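Local coordinates for protein beta-catenin homolog sys-1 (Caenorhabditis elegans, PDB 3C2G) that acts as a transcription coregulator in the Wnt asymmetry pathway, binding the TCF factor pop-1 directly to activate or repress target genes, at residues I57-D60 with G61-Q65; Q128-P131 with H132-H135. One frame throughout, in Å; residues are numbered along the deposited sequence.

How the interactions relate
Both interactions are local and fall in series at the N-terminal end of the armadillo domain, so neither nests within nor crosses the other. Interaction 1 comes first, where the last turn of helix 47-62 unwinds into the loop that leads to helix 71-90. The chain then runs through helices 71-90, 98-103 and 115-122 before interaction 2 turns the loop after 115-122 into the start of helix 134-150. Their centres lie 19 Å apart and their nearest atoms about 8 Å, without touching. Helix 71-90 connects them: L62 of interaction 1 and M133 of interaction 2 both pack on W78, while W78 NE1 also hydrogen-bonds G61 O.

Interaction 1 (I57-D60 with G61-Q65); sequences IIYD and GLKPQ
Y59 and K63 meet because Y59 carries CG anti to its backbone N (chi1 -177°), which sends the ring outward from the helix, while K63, one turn later, sends CG anti to its carbonyl carbon (chi1 -72°) and then runs extended, reaching back to the ring. The far end of the lysine, CE and then NZ, comes obliquely over one face of the ring. K63 CE lies 3.8 Å from the centroid of the Y59 ring, a CH-pi contact displaced toward the rim on the CZ and CE1 side. K63 NZ is 4.4 Å from the same Y59 centroid, close enough for an off-centre cation-pi interaction. The phenolic end is held separately, by a hydrogen bond from Y59 OH to the carbonyl of Q113. With an alanine here, K63 would probably lose the aromatic face that steadies its aliphatic end and its charge, and the Q113 carbonyl its hydroxyl partner.

The backbone records an alpha-helix C-terminus unwinding within an all-helical armadillo domain. G61 N donates to I57 O at 2.8 Å, a regular i to i+4 bond and nearly straight. L62 N is then shared, reaching I58 O at 3.2 Å and, weakly, Y59 O. K63 N steps back to D60 O at 3.2 Å, an i to i+3 bond in which the donor stands 64° out of the carbonyl plane. Beyond it the backbone of K63 is extended, and the chain leaves the helix.

On another side of this turn, I58 and L62 lie alongside and point the same way, I58 CG2 being 4.2 Å from L62 CD1; I84 and L85 of helix 71-90 pack on I58. D60 directs OD2 elsewhere, to a salt bridge with R23 and a hydrogen bond from W14 NE1.

Interaction 2 (Q128-P131 with H132-H135); sequences QKDP and HMKH
D130, P131 and K134 carry this turn, and D130 supplies every acceptor in its cross-segment hydrogen bonds. With CG anti to the backbone N (chi1 -172°), the carboxylate turns back so that OD2 faces the amides of both H132 and M133. D130 OD2 accepts from H132 N and from M133 N, each at 3.0 Å. The bond from M133 N is almost straight at 178°. Both donors use the anti side of the oxygen but approach from opposite faces of the carboxylate plane, so two bonds fix its rotation. The backbone oxygen does a further share of the work: K134 N donates to D130 O at 3.1 Å.

Side-chain bonds from D130 to the second and third residues after it, joined with the backbone bond to the fourth, make an Asx motif leading into helix 134-150. A negative carboxylate beside these amides would be expected to interact favourably with the dipole of the helix that begins here. D130 and M133, a selenomethionine, also rest on I71 of helix 71-90, which ties the turn to its neighbour.

P131 follows D130 and has no amide hydrogen of its own; the next two amides both go to D130 OD2. Its CB comes over one face of the H132 ring, while P131 O approaches H135 CD2 at 3.4 Å.

The K134 side chain curls back along the D130 carbonyl. Its CG lies between the backbone N and the carbonyl carbon, the crowded position (chi1 80°), and the chain bends again farther out. K134 CE consequently returns to 3.3 Å from D130 O, and K134 CE stands 3.9 Å from P131 CA. Across the turn, Q128 OE1 comes 4.2 Å from K134 CB, while Q128 NE2 is hydrogen-bonded to Y176 OH.

Interaction 1 (I57-D60 with G61-Q65)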
loop_
_atom_site.group_PDB
_atom_site.type_symbol
_atom_site.label_atom_id
_atom_site.label_comp_id
_atom_site.label_asym_id
_atom_site.label_seq_id
_atom_site.Cartn_x
_atom_site.Cartn_y
_atom_site.Cartn_z
ATOM N N ILE A 57 -43.722 -0.814 -11.551
ATOM C CA ILE A 57 -43.918 -1.161 -12.959
ATOM C C ILE A 57 -42.618 -1.667 -13.604
ATOM O O ILE A 57 -42.618 -2.681 -14.324
ATOM C CB ILE A 57 -44.537 0.010 -13.784
ATOM C CG1 ILE A 57 -45.988 0.259 -13.354
ATOM C CG2 ILE A 57 -44.508 -0.307 -15.270
ATOM C CD1 ILE A 57 -46.633 1.492 -13.994
ATOM N N ILE A 58 -41.516 -0.963 -13.359
ATOM C CA ILE A 58 -40.212 -1.437 -13.820
ATOM C C ILE A 58 -40.013 -2.907 -13.431
ATOM O O ILE A 58 -39.741 -3.768 -14.292
ATOM C CB ILE A 58 -39.066 -0.547 -13.302
ATOM C CG1 ILE A 58 -39.096 0.801 -14.032
ATOM C CG2 ILE A 58 -37.729 -1.252 -13.491
ATOM C CD1 ILE A 58 -38.298 1.874 -13.377
ATOM N N TYR A 59 -40.203 -3.195 -12.148
ATOM C CA TYR A 59 -40.078 -4.558 -11.636
ATOM C C TYR A 59 -41.010 -5.531 -12.365
ATOM O O TYR A 59 -40.569 -6.558 -12.890
ATOM C CB TYR A 59 -40.344 -4.562 -10.134
ATOM C CG TYR A 59 -40.187 -5.897 -9.440
ATOM C CD1 TYR A 59 -39.394 -6.906 -9.988
ATOM C CD2 TYR A 59 -40.810 -6.140 -8.211
ATOM C CE1 TYR A 59 -39.246 -8.116 -9.352
ATOM C CE2 TYR A 59 -40.649 -7.344 -7.555
ATOM C CZ TYR A 59 -39.867 -8.329 -8.131
ATOM O OH TYR A 59 -39.710 -9.548 -7.509
ATOM N N ASP A 60 -42.294 -5.193 -12.423
ATOM C CA ASP A 60 -43.265 -6.038 -13.104
ATOM C C ASP A 60 -42.937 -6.304 -14.581
ATOM O O ASP A 60 -43.078 -7.432 -15.055
ATOM C CB ASP A 60 -44.680 -5.465 -12.971
ATOM C CG ASP A 60 -45.716 -6.398 -13.535
ATOM O OD1 ASP A 60 -46.032 -7.399 -12.845
ATOM O OD2 ASP A 60 -46.169 -6.155 -14.682
ATOM N N GLY A 61 -42.505 -5.272 -15.299
ATOM C CA GLY A 61 -42.128 -5.408 -16.714
ATOM C C GLY A 61 -40.959 -6.356 -16.987
ATOM O O GLY A 61 -40.886 -6.976 -18.047
ATOM N N LEU A 62 -40.053 -6.483 -16.021
ATOM C CA LEU A 62 -38.893 -7.357 -16.172
ATOM C C LEU A 62 -39.226 -8.824 -15.954
ATOM O O LEU A 62 -38.481 -9.688 -16.385
ATOM C CB LEU A 62 -37.746 -6.907 -15.257
ATOM C CG LEU A 62 -37.213 -5.499 -15.552
ATOM C CD1 LEU A 62 -36.248 -5.014 -14.486
ATOM C CD2 LEU A 62 -36.566 -5.433 -16.920
ATOM N N LYS A 63 -40.344 -9.105 -15.291
ATOM C CA LYS A 63 -40.773 -10.488 -15.053
ATOM C C LYS A 63 -41.143 -11.190 -16.356
ATOM O O LYS A 63 -41.649 -10.548 -17.280
ATOM C CB LYS A 63 -41.949 -10.538 -14.078
ATOM C CG LYS A 63 -41.557 -10.224 -12.660
ATOM C CD LYS A 63 -42.710 -10.370 -11.694
ATOM C CE LYS A 63 -42.406 -9.618 -10.418
ATOM N NZ LYS A 63 -43.268 -10.040 -9.286
ATOM N N PRO A 64 -40.870 -12.507 -16.443
ATOM C CA PRO A 64 -41.251 -13.262 -17.643
ATOM C C PRO A 64 -42.760 -13.335 -17.801
ATOM O O PRO A 64 -43.477 -13.517 -16.817
ATOM C CB PRO A 64 -40.684 -14.663 -17.385
ATOM C CG PRO A 64 -40.501 -14.748 -15.896
ATOM C CD PRO A 64 -40.178 -13.353 -15.450
ATOM N N GLN A 65 -43.226 -13.160 -19.034
ATOM C CA GLN A 65 -44.636 -13.328 -19.367
ATOM C C GLN A 65 -44.826 -14.714 -20.008
ATOM O O GLN A 65 -44.094 -15.063 -20.937
ATOM C CB GLN A 65 -45.096 -12.220 -20.313
ATOM C CG GLN A 65 -44.598 -10.831 -19.938
ATOM C CD GLN A 65 -45.378 -9.715 -20.622
ATOM O OE1 GLN A 65 -46.605 -9.789 -20.755
ATOM N NE2 GLN A 65 -44.670 -8.665 -21.050
#

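Interaction 2 (Q128-P131 with H132-H135)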
loop_
_atom_site.group_PDB
_atom_site.type_symbol
_atom_site.label_atom_id
_atom_site.label_comp_id
_atom_site.label_asym_id
_atom_site.label_seq_id
_atom_site.Cartn_x
_atom_site.Cartn_y
_atom_site.Cartn_z
ATOM N N GLN A 128 -23.805 -10.586 -23.722
ATOM C CA GLN A 128 -22.910 -9.614 -24.377
ATOM C C GLN A 128 -22.643 -9.921 -25.841
ATOM O O GLN A 128 -22.066 -9.100 -26.548
ATOM C CB GLN A 128 -21.566 -9.496 -23.645
ATOM C CG GLN A 128 -21.646 -8.992 -22.218
ATOM C CD GLN A 128 -21.736 -7.489 -22.120
ATOM O OE1 GLN A 128 -22.261 -6.813 -23.011
ATOM N NE2 GLN A 128 -21.224 -6.949 -21.020
ATOM N N LYS A 129 -23.040 -11.108 -26.281
ATOM C CA LYS A 129 -22.884 -11.515 -27.671
ATOM C C LYS A 129 -24.238 -11.512 -28.398
ATOM O O LYS A 129 -24.340 -11.919 -29.562
ATOM C CB LYS A 129 -22.237 -12.905 -27.735
ATOM N N ASP A 130 -25.278 -11.063 -27.700
ATOM C CA ASP A 130 -26.596 -10.938 -28.294
ATOM C C ASP A 130 -26.807 -9.517 -28.801
ATOM O O ASP A 130 -26.636 -8.557 -28.044
ATOM C CB ASP A 130 -27.693 -11.322 -27.300
ATOM C CG ASP A 130 -29.061 -11.381 -27.945
ATOM O OD1 ASP A 130 -29.480 -12.494 -28.315
ATOM O OD2 ASP A 130 -29.705 -10.318 -28.110
ATOM N N PRO A 131 -27.203 -9.385 -30.082
ATOM C CA PRO A 131 -27.348 -8.094 -30.767
ATOM C C PRO A 131 -28.296 -7.116 -30.065
ATOM O O PRO A 131 -28.056 -5.905 -30.081
ATOM C CB PRO A 131 -27.912 -8.484 -32.140
ATOM C CG PRO A 131 -27.534 -9.906 -32.328
ATOM C CD PRO A 131 -27.558 -10.515 -30.964
ATOM N N HIS A 132 -29.357 -7.632 -29.452
ATOM C CA HIS A 132 -30.328 -6.762 -28.788
ATOM C C HIS A 132 -30.040 -6.601 -27.310
ATOM O O HIS A 132 -30.016 -5.486 -26.794
ATOM C CB HIS A 132 -31.750 -7.265 -29.018
ATOM C CG HIS A 132 -32.067 -7.498 -30.456
ATOM N ND1 HIS A 132 -32.132 -8.762 -31.006
ATOM C CD2 HIS A 132 -32.298 -6.630 -31.468
ATOM C CE1 HIS A 132 -32.410 -8.662 -32.294
ATOM N NE2 HIS A 132 -32.518 -7.379 -32.598
HETATM N N MSE A 133 -29.802 -7.720 -26.640
HETATM C CA MSE A 133 -29.615 -7.730 -25.194
HETATM C C MSE A 133 -28.352 -7.032 -24.659
HETATM O O MSE A 133 -28.356 -6.557 -23.525
HETATM C CB MSE A 133 -29.711 -9.158 -24.674
HETATM C CG MSE A 133 -31.145 -9.658 -24.600
HETATM SE SE MSE A 133 -32.219 -8.631 -23.318
HETATM C CE MSE A 133 -31.264 -9.179 -21.702
ATOM N N LYS A 134 -27.301 -6.941 -25.473
ATOM C CA LYS A 134 -26.059 -6.274 -25.051
ATOM C C LYS A 134 -26.302 -4.828 -24.596
ATOM O O LYS A 134 -25.621 -4.325 -23.709
ATOM C CB LYS A 134 -24.960 -6.354 -26.136
ATOM C CG LYS A 134 -25.080 -5.338 -27.295
ATOM C CD LYS A 134 -23.954 -5.464 -28.328
ATOM C CE LYS A 134 -24.082 -6.757 -29.141
ATOM N NZ LYS A 134 -23.206 -6.801 -30.355
ATOM N N HIS A 135 -27.296 -4.179 -25.191
ATOM C CA HIS A 135 -27.643 -2.812 -24.817
ATOM C C HIS A 135 -28.346 -2.713 -23.466
ATOM O O HIS A 135 -28.183 -1.726 -22.759
ATOM C CB HIS A 135 -28.458 -2.149 -25.921
ATOM C CG HIS A 135 -27.797 -2.215 -27.258
ATOM N ND1 HIS A 135 -26.655 -1.502 -27.555
ATOM C CD2 HIS A 135 -28.092 -2.938 -28.365
ATOM C CE1 HIS A 135 -26.285 -1.771 -28.796
ATOM N NE2 HIS A 135 -27.141 -2.637 -29.311
#